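Local coordinates for hydrogenase maturation factor (Thermoanaerobacter tengcongensis, PDB 3VTH), which probably transfers the carbamoyl group of carbamoyl phosphate, with ATP, to the C-terminal cysteine of HypE during maturation of [NiFe]-hydrogenases, at residues Gly140-Asp148 / Asn359-Asp367; Ala232-Arg242 / Glu291-Asp299. All coordinates share one frame; numbering follows the deposited sequence.

Interaction 2 (232-242 with 291-299) is nested along the chain inside the long loop closed by interaction 1 (140-148 with 359-367). The two centres lie 31 Å apart, and the nearest atoms, about 13 Å apart, do not touch. Interaction 1 joins the first HypF finger region to the YrdC-like (telomere recombination) region, just beyond strand 354-358; interaction 2 lies wholly within that second region, joining the start of helix 235-245 to the loop between strands 283-287 and 303-307. The flanking strands all belong to one large mixed sheet. One contact thus ties two parts of the protein together, while the other packs a helix of the YrdC-like part against a loop between two strands of that sheet.

Interaction 1. Residues Gly140-Asp148 / Asn359-Asp367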
loop_
_atom_site.group_PDB
_atom_site.type_symbol
_atom_site.label_atom_id
_atom_site.label_comp_id
_atom_site.label_asym_id
_atom_site.label_seq_id
_atom_site.Cartn_x
_atom_site.Cartn_y
_atom_site.Cartn_z
ATOM N N GLY A 140 -17.588 -6.290 -3.871
ATOM C CA GLY A 140 -18.123 -5.480 -2.772
ATOM C C GLY A 140 -17.205 -5.420 -1.555
ATOM O O GLY A 140 -16.108 -5.993 -1.554
ATOM N N PRO A 141 -17.640 -4.706 -0.511
ATOM C CA PRO A 141 -16.858 -4.604 0.708
ATOM C C PRO A 141 -16.714 -5.950 1.386
ATOM O O PRO A 141 -17.626 -6.794 1.300
ATOM C CB PRO A 141 -17.690 -3.667 1.592
ATOM C CG PRO A 141 -19.033 -3.683 1.032
ATOM C CD PRO A 141 -18.883 -3.921 -0.435
ATOM N N ARG A 142 -15.558 -6.157 2.009
ATOM C CA ARG A 142 -15.302 -7.339 2.804
ATOM C C ARG A 142 -14.665 -6.845 4.095
ATOM O O ARG A 142 -15.369 -6.517 5.040
ATOM C CB ARG A 142 -14.420 -8.361 2.053
ATOM C CG ARG A 142 -15.090 -9.038 0.827
ATOM C CD ARG A 142 -16.345 -9.861 1.207
ATOM N NE ARG A 142 -16.842 -10.590 0.033
ATOM C CZ ARG A 142 -17.703 -10.108 -0.859
ATOM N NH1 ARG A 142 -18.194 -8.883 -0.731
ATOM N NH2 ARG A 142 -18.066 -10.856 -1.902
ATOM N N PHE A 143 -13.334 -6.757 4.119
ATOM C CA PHE A 143 -12.613 -6.247 5.291
ATOM C C PHE A 143 -13.297 -5.060 5.975
ATOM O O PHE A 143 -13.543 -5.089 7.198
ATOM C CB PHE A 143 -11.180 -5.852 4.903
ATOM C CG PHE A 143 -10.413 -5.229 6.031
ATOM C CD1 PHE A 143 -9.961 -3.923 5.938
ATOM C CD2 PHE A 143 -10.175 -5.943 7.206
ATOM C CE1 PHE A 143 -9.246 -3.338 7.003
ATOM C CE2 PHE A 143 -9.466 -5.363 8.277
ATOM C CZ PHE A 143 -9.002 -4.068 8.174
ATOM N N SER A 144 -13.631 -4.031 5.198
ATOM C CA SER A 144 -14.205 -2.814 5.765
ATOM C C SER A 144 -15.460 -3.045 6.619
ATOM O O SER A 144 -15.714 -2.265 7.526
ATOM C CB SER A 144 -14.537 -1.784 4.675
ATOM O OG SER A 144 -15.437 -2.350 3.724
ATOM N N ILE A 145 -16.238 -4.088 6.328
ATOM C CA ILE A 145 -17.481 -4.319 7.080
ATOM C C ILE A 145 -17.488 -5.585 7.944
ATOM O O ILE A 145 -18.508 -5.920 8.536
ATOM C CB ILE A 145 -18.720 -4.309 6.157
ATOM C CG1 ILE A 145 -18.665 -5.477 5.159
ATOM C CG2 ILE A 145 -18.836 -2.916 5.429
ATOM C CD1 ILE A 145 -19.985 -5.691 4.432
ATOM N N ILE A 146 -16.344 -6.256 8.049
ATOM C CA ILE A 146 -16.251 -7.529 8.796
ATOM C C ILE A 146 -15.840 -7.256 10.249
ATOM O O ILE A 146 -14.820 -6.610 10.498
ATOM C CB ILE A 146 -15.295 -8.536 8.080
ATOM C CG1 ILE A 146 -15.966 -9.094 6.813
ATOM C CG2 ILE A 146 -14.875 -9.714 9.011
ATOM C CD1 ILE A 146 -14.986 -9.765 5.805
ATOM N N GLU A 147 -16.640 -7.744 11.201
ATOM C CA GLU A 147 -16.356 -7.550 12.619
ATOM C C GLU A 147 -15.573 -8.710 13.221
ATOM O O GLU A 147 -14.882 -8.539 14.219
ATOM C CB GLU A 147 -17.657 -7.398 13.411
ATOM C CG GLU A 147 -18.583 -6.298 12.917
ATOM C CD GLU A 147 -19.887 -6.262 13.689
ATOM O OE1 GLU A 147 -20.197 -7.232 14.412
ATOM O OE2 GLU A 147 -20.612 -5.262 13.576
ATOM N N ASP A 148 -15.720 -9.896 12.629
ATOM C CA ASP A 148 -15.259 -11.135 13.236
ATOM C C ASP A 148 -15.426 -12.231 12.199
ATOM O O ASP A 148 -16.123 -12.039 11.195
ATOM C CB ASP A 148 -16.122 -11.459 14.470
ATOM C CG ASP A 148 -15.448 -12.433 15.451
ATOM O OD1 ASP A 148 -14.251 -12.761 15.303
ATOM O OD2 ASP A 148 -16.141 -12.878 16.389
ATOM N N ASN A 359 -26.089 4.505 5.549
ATOM C CA ASN A 359 -26.265 3.903 6.861
ATOM C C ASN A 359 -25.671 2.503 6.984
ATOM O O ASN A 359 -26.082 1.754 7.845
ATOM C CB ASN A 359 -27.755 3.920 7.271
ATOM C CG ASN A 359 -28.635 3.155 6.295
ATOM O OD1 ASN A 359 -28.198 2.772 5.202
ATOM N ND2 ASN A 359 -29.868 2.909 6.689
ATOM N N ARG A 360 -24.702 2.144 6.137
ATOM C CA ARG A 360 -23.960 0.889 6.338
ATOM C C ARG A 360 -22.691 1.201 7.129
ATOM O O ARG A 360 -21.790 1.883 6.622
ATOM C CB ARG A 360 -23.609 0.196 5.000
ATOM C CG ARG A 360 -22.891 -1.178 5.169
ATOM C CD ARG A 360 -22.574 -1.878 3.829
ATOM N NE ARG A 360 -21.778 -1.025 2.934
ATOM C CZ ARG A 360 -21.728 -1.161 1.610
ATOM N NH1 ARG A 360 -22.413 -2.122 1.013
ATOM N NH2 ARG A 360 -20.987 -0.339 0.874
ATOM N N ASP A 361 -22.613 0.714 8.363
ATOM C CA ASP A 361 -21.419 0.952 9.202
ATOM C C ASP A 361 -20.125 0.526 8.529
ATOM O O ASP A 361 -20.054 -0.530 7.898
ATOM C CB ASP A 361 -21.523 0.237 10.544
ATOM C CG ASP A 361 -22.535 0.879 11.474
ATOM O OD1 ASP A 361 -22.679 0.361 12.599
ATOM O OD2 ASP A 361 -23.181 1.900 11.100
ATOM N N ILE A 362 -19.111 1.379 8.635
ATOM C CA ILE A 362 -17.755 0.997 8.248
ATOM C C ILE A 362 -17.114 0.551 9.550
ATOM O O ILE A 362 -17.013 1.339 10.496
ATOM C CB ILE A 362 -16.957 2.163 7.616
ATOM C CG1 ILE A 362 -17.598 2.585 6.287
ATOM C CG2 ILE A 362 -15.441 1.768 7.426
ATOM C CD1 ILE A 362 -17.044 3.928 5.711
ATOM N N VAL A 363 -16.734 -0.723 9.611
ATOM C CA VAL A 363 -16.106 -1.273 10.798
ATOM C C VAL A 363 -14.616 -0.958 10.825
ATOM O O VAL A 363 -14.081 -0.541 11.851
ATOM C CB VAL A 363 -16.321 -2.819 10.894
ATOM C CG1 VAL A 363 -15.645 -3.368 12.140
ATOM C CG2 VAL A 363 -17.857 -3.131 10.901
ATOM N N ASN A 364 -13.960 -1.174 9.689
ATOM C CA ASN A 364 -12.528 -0.994 9.578
ATOM C C ASN A 364 -12.235 0.006 8.473
ATOM O O ASN A 364 -12.373 -0.311 7.293
ATOM C CB ASN A 364 -11.851 -2.350 9.281
ATOM C CG ASN A 364 -12.219 -3.423 10.315
ATOM O OD1 ASN A 364 -12.835 -4.448 9.980
ATOM N ND2 ASN A 364 -11.878 -3.176 11.575
ATOM N N ARG A 365 -11.834 1.217 8.839
ATOM C CA ARG A 365 -11.558 2.221 7.803
ATOM C C ARG A 365 -10.280 1.812 7.073
ATOM O O ARG A 365 -9.443 1.091 7.641
ATOM C CB ARG A 365 -11.418 3.616 8.425
ATOM C CG ARG A 365 -10.003 3.940 8.913
ATOM C CD ARG A 365 -10.047 5.164 9.765
ATOM N NE ARG A 365 -10.571 4.881 11.099
ATOM C CZ ARG A 365 -11.074 5.806 11.903
ATOM N NH1 ARG A 365 -11.143 7.077 11.498
ATOM N NH2 ARG A 365 -11.534 5.464 13.096
ATOM N N ILE A 366 -10.134 2.245 5.814
ATOM C CA ILE A 366 -8.972 1.879 5.009
ATOM C C ILE A 366 -8.822 2.835 3.826
ATOM O O ILE A 366 -9.775 3.095 3.111
ATOM C CB ILE A 366 -9.041 0.373 4.540
ATOM C CG1 ILE A 366 -7.794 -0.042 3.753
ATOM C CG2 ILE A 366 -10.331 0.085 3.733
ATOM C CD1 ILE A 366 -7.572 -1.608 3.688
ATOM N N ASP A 367 -7.626 3.384 3.646
ATOM C CA ASP A 367 -7.381 4.312 2.541
ATOM C C ASP A 367 -7.324 3.630 1.180
ATOM O O ASP A 367 -7.144 2.420 1.097
ATOM C CB ASP A 367 -6.062 5.052 2.792
ATOM C CG ASP A 367 -6.221 6.167 3.799
ATOM O OD1 ASP A 367 -6.932 7.148 3.494
ATOM O OD2 ASP A 367 -5.661 6.048 4.907
#
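S144 O is gripped by two consecutive backbone amides of the facing loop. V363 N comes in at 2.8 Å from S144 O, almost in line with the carbonyl bond, while N364 N makes the straighter bond to S144 O (N-H...O 169°), tilted out of the carbonyl plane. Beside this pair the F143 ring swings opposite the backbone N (chi1 176°), which brings it to the facing loop, where N364 CB sits over one ring face, 3.8 Å from the F143 centroid, a CH-pi contact displaced toward the rim. I366 CD1 approaches F143 CD1 obliquely at 4.0 Å. An alanine at F143 is likely to leave N364 CB and I366 CD1 without the surface they pack on and to open a gap between the two loops. N364 O is buried with no hydrogen-bond partner in the model; S144 CA offers it only a CA-H...O contact. P141 CG rests over one face of the R360 guanidinium, 3.7 Å from R360 NH1, and I145 CG2 lies against D361 O. V363 CG2 fits beside E147 CG at 3.8 Å; the carboxylate of E147 itself bonds K159. S144 OG turns instead to D110. The contact sits in the loop between helices 115-121 and 165-171 and in the one joining strands 354-358 and 370-374, with helix 433-449 covering F143 through L449.

Interaction 2. Residues Ala232-Arg242 / Glu291-Asp299; sequences ALDDEAVATLR and EKLAKGIAD
The bump here is the methyl of A294, which sits in a hollow lined by A232 O, the L233 and D234 backbone and D235 OD2, at and just before the start of helix 235-245. A294 CB lies 3.6 Å from L233 C. On one side of this knob A294 N bonds A232 O at 3.0 Å, in the carbonyl plane; on the other K295 N reaches D235 OD2 from above the carboxylate plane. The aliphatic part of K295 then runs past D235 OD1; K295 NZ, 4.9 Å from D235 OD1, is not in contact, though the opposite charges probably attract weakly.

Further along, V238 is the helix's own bump. V238 CG1 swings opposite the backbone N (chi1 172°) and comes within 3.3 Å of G296 O; V238 CG2 meets I297 CD1 at 3.8 Å, the side chains crossing at about a right angle. A side chain at G296 would run tightly into V238 CG1, and the backbone angles there call for glycine anyway. I297 CD1 also touches A232 CB. At the other end L233 CD2 meets L293 CD2, again nearly crosswise, beside Y265 of helix 259-265.

R242 stretches out from CG to NE and grips G296 O side-on with NE and NH2. The R242 NE bond, 2.8 Å to G296 O, falls on a lone pair; NH2 comes from above the carbonyl plane. The same guanidinium also bonds R247 O and K250 O and makes a cation-pi contact with F252.

D234 N-caps the helix, its OD1 taking A237 N, and the partner loop folds as a type II beta turn from A294 to I297, with G296 N bonded to D299 OD2. Within the YrdC-like region the first two helical turns and their N-cap pack on this beta turn; the I297 side chain lies about 7 Å from the bound ATP analogue.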
loop_
_atom_site.group_PDB
_atom_site.type_symbol
_atom_site.label_atom_id
_atom_site.label_comp_id
_atom_site.label_asym_id
_atom_site.label_seq_id
_atom_site.Cartn_x
_atom_site.Cartn_y
_atom_site.Cartn_z
ATOM N N ALA A 232 -12.073 17.844 -11.268
ATOM C CA ALA A 232 -10.617 17.912 -11.519
ATOM C C ALA A 232 -10.233 18.794 -12.716
ATOM O O ALA A 232 -9.043 18.996 -12.987
ATOM C CB ALA A 232 -10.027 16.504 -11.676
ATOM N N LEU A 233 -11.232 19.299 -13.443
ATOM C CA LEU A 233 -10.977 20.273 -14.512
ATOM C C LEU A 233 -11.211 21.712 -14.035
ATOM O O LEU A 233 -10.945 22.679 -14.776
ATOM C CB LEU A 233 -11.852 19.993 -15.756
ATOM C CG LEU A 233 -11.755 18.647 -16.500
ATOM C CD1 LEU A 233 -12.601 18.687 -17.782
ATOM C CD2 LEU A 233 -10.332 18.306 -16.845
ATOM N N ASP A 234 -11.691 21.856 -12.797
ATOM C CA ASP A 234 -12.060 23.170 -12.255
ATOM C C ASP A 234 -10.950 23.768 -11.370
ATOM O O ASP A 234 -10.808 23.393 -10.196
ATOM C CB ASP A 234 -13.408 23.067 -11.507
ATOM C CG ASP A 234 -13.987 24.425 -11.112
ATOM O OD1 ASP A 234 -13.221 25.369 -10.862
ATOM O OD2 ASP A 234 -15.231 24.538 -11.019
ATOM N N ASP A 235 -10.192 24.704 -11.953
ATOM C CA ASP A 235 -9.072 25.398 -11.295
ATOM C C ASP A 235 -9.399 25.952 -9.901
ATOM O O ASP A 235 -8.659 25.703 -8.948
ATOM C CB ASP A 235 -8.558 26.563 -12.160
ATOM C CG ASP A 235 -7.507 26.147 -13.191
ATOM O OD1 ASP A 235 -6.761 27.034 -13.661
ATOM O OD2 ASP A 235 -7.427 24.971 -13.568
ATOM N N GLU A 236 -10.489 26.710 -9.773
ATOM C CA GLU A 236 -10.787 27.349 -8.487
ATOM C C GLU A 236 -11.327 26.352 -7.450
ATOM O O GLU A 236 -11.070 26.513 -6.248
ATOM C CB GLU A 236 -11.667 28.618 -8.635
ATOM C CG GLU A 236 -13.127 28.446 -8.276
ATOM C CD GLU A 236 -13.925 29.743 -8.382
ATOM O OE1 GLU A 236 -13.494 30.770 -7.815
ATOM O OE2 GLU A 236 -15.001 29.725 -9.023
ATOM N N ALA A 237 -12.021 25.305 -7.914
ATOM C CA ALA A 237 -12.543 24.280 -7.013
ATOM C C ALA A 237 -11.395 23.538 -6.349
ATOM O O ALA A 237 -11.440 23.258 -5.151
ATOM C CB ALA A 237 -13.461 23.297 -7.753
ATOM N N VAL A 238 -10.373 23.230 -7.146
ATOM C CA VAL A 238 -9.168 22.548 -6.674
ATOM C C VAL A 238 -8.421 23.433 -5.680
ATOM O O VAL A 238 -8.034 22.958 -4.613
ATOM C CB VAL A 238 -8.254 22.110 -7.855
ATOM C CG1 VAL A 238 -6.891 21.557 -7.360
ATOM C CG2 VAL A 238 -8.964 21.079 -8.713
ATOM N N ALA A 239 -8.232 24.708 -6.024
ATOM C CA ALA A 239 -7.619 25.680 -5.122
ATOM C C ALA A 239 -8.385 25.784 -3.790
ATOM O O ALA A 239 -7.777 25.862 -2.727
ATOM C CB ALA A 239 -7.525 27.071 -5.792
ATOM N N THR A 240 -9.715 25.796 -3.852
ATOM C CA THR A 240 -10.531 25.879 -2.640
ATOM C C THR A 240 -10.377 24.628 -1.758
ATOM O O THR A 240 -10.275 24.737 -0.531
ATOM C CB THR A 240 -12.008 26.115 -2.992
ATOM O OG1 THR A 240 -12.100 27.321 -3.754
ATOM C CG2 THR A 240 -12.872 26.239 -1.729
ATOM N N LEU A 241 -10.336 23.458 -2.390
ATOM C CA LEU A 241 -10.128 22.210 -1.666
ATOM C C LEU A 241 -8.781 22.207 -0.939
ATOM O O LEU A 241 -8.719 21.838 0.242
ATOM C CB LEU A 241 -10.278 20.991 -2.592
ATOM C CG LEU A 241 -9.989 19.611 -1.984
ATOM C CD1 LEU A 241 -10.922 19.369 -0.786
ATOM C CD2 LEU A 241 -10.126 18.507 -3.012
ATOM N N ARG A 242 -7.720 22.625 -1.631
ATOM C CA ARG A 242 -6.395 22.738 -1.019
ATOM C C ARG A 242 -6.359 23.717 0.162
ATOM O O ARG A 242 -5.724 23.431 1.170
ATOM C CB ARG A 242 -5.333 23.135 -2.054
ATOM C CG ARG A 242 -4.954 22.020 -3.007
ATOM C CD ARG A 242 -3.644 22.324 -3.761
ATOM N NE ARG A 242 -3.296 21.199 -4.629
ATOM C CZ ARG A 242 -2.705 20.082 -4.217
ATOM N NH1 ARG A 242 -2.351 19.939 -2.942
ATOM N NH2 ARG A 242 -2.453 19.106 -5.086
ATOM N N GLU A 291 -3.865 15.599 -23.054
ATOM C CA GLU A 291 -4.714 16.588 -22.386
ATOM C C GLU A 291 -4.297 16.825 -20.934
ATOM O O GLU A 291 -3.687 15.951 -20.287
ATOM C CB GLU A 291 -6.180 16.142 -22.416
ATOM C CG GLU A 291 -6.882 16.347 -23.751
ATOM C CD GLU A 291 -8.387 16.223 -23.601
ATOM O OE1 GLU A 291 -9.055 17.275 -23.518
ATOM O OE2 GLU A 291 -8.901 15.080 -23.520
ATOM N N LYS A 292 -4.651 18.001 -20.426
ATOM C CA LYS A 292 -4.246 18.432 -19.089
ATOM C C LYS A 292 -5.440 18.593 -18.155
ATOM O O LYS A 292 -6.472 19.093 -18.560
ATOM C CB LYS A 292 -3.492 19.762 -19.175
ATOM C CG LYS A 292 -2.049 19.634 -19.643
ATOM C CD LYS A 292 -1.323 20.969 -19.503
ATOM C CE LYS A 292 0.049 20.911 -20.128
ATOM N NZ LYS A 292 -0.035 21.124 -21.600
ATOM N N LEU A 293 -5.286 18.158 -16.905
ATOM C CA LEU A 293 -6.260 18.474 -15.861
ATOM C C LEU A 293 -6.000 19.905 -15.348
ATOM O O LEU A 293 -5.104 20.590 -15.849
ATOM C CB LEU A 293 -6.214 17.428 -14.739
ATOM C CG LEU A 293 -6.512 15.971 -15.119
ATOM C CD1 LEU A 293 -6.274 14.994 -13.944
ATOM C CD2 LEU A 293 -7.929 15.799 -15.674
ATOM N N ALA A 294 -6.789 20.356 -14.374
ATOM C CA ALA A 294 -6.668 21.715 -13.831
ATOM C C ALA A 294 -5.333 21.929 -13.122
ATOM O O ALA A 294 -4.709 20.966 -12.677
ATOM C CB ALA A 294 -7.808 21.987 -12.864
ATOM N N LYS A 295 -4.905 23.186 -13.014
ATOM C CA LYS A 295 -3.752 23.546 -12.171
ATOM C C LYS A 295 -4.017 23.140 -10.718
ATOM O O LYS A 295 -5.161 23.152 -10.268
ATOM C CB LYS A 295 -3.441 25.048 -12.252
ATOM C CG LYS A 295 -3.176 25.548 -13.666
ATOM C CD LYS A 295 -2.317 26.832 -13.715
ATOM C CE LYS A 295 -3.142 28.097 -13.490
ATOM N NZ LYS A 295 -2.499 29.345 -14.037
ATOM N N GLY A 296 -2.965 22.755 -9.998
ATOM C CA GLY A 296 -3.114 22.333 -8.608
ATOM C C GLY A 296 -3.472 20.872 -8.403
ATOM O O GLY A 296 -3.734 20.455 -7.275
ATOM N N ILE A 297 -3.504 20.081 -9.476
ATOM C CA ILE A 297 -3.706 18.639 -9.311
ATOM C C ILE A 297 -2.347 17.988 -9.025
ATOM O O ILE A 297 -2.145 17.340 -7.978
ATOM C CB ILE A 297 -4.384 17.959 -10.559
ATOM C CG1 ILE A 297 -5.816 18.479 -10.808
ATOM C CG2 ILE A 297 -4.344 16.433 -10.460
ATOM C CD1 ILE A 297 -6.791 18.179 -9.713
ATOM N N ALA A 298 -1.429 18.128 -9.975
ATOM C CA ALA A 298 -0.112 17.513 -9.842
ATOM C C ALA A 298 0.938 18.384 -10.512
ATOM O O ALA A 298 1.696 17.928 -11.378
ATOM C CB ALA A 298 -0.113 16.092 -10.423
ATOM N N ASP A 299 0.977 19.649 -10.102
ATOM C CA ASP A 299 1.895 20.619 -10.685
ATOM C C ASP A 299 3.342 20.180 -10.484
ATOM O O ASP A 299 3.712 19.724 -9.403
ATOM C CB ASP A 299 1.707 22.006 -10.069
ATOM C CG ASP A 299 0.302 22.562 -10.272
ATOM O OD1 ASP A 299 -0.092 23.423 -9.463
ATOM O OD2 ASP A 299 -0.403 22.144 -11.227
HETATM O O HOH W 1 -5.973 25.051 -8.968
#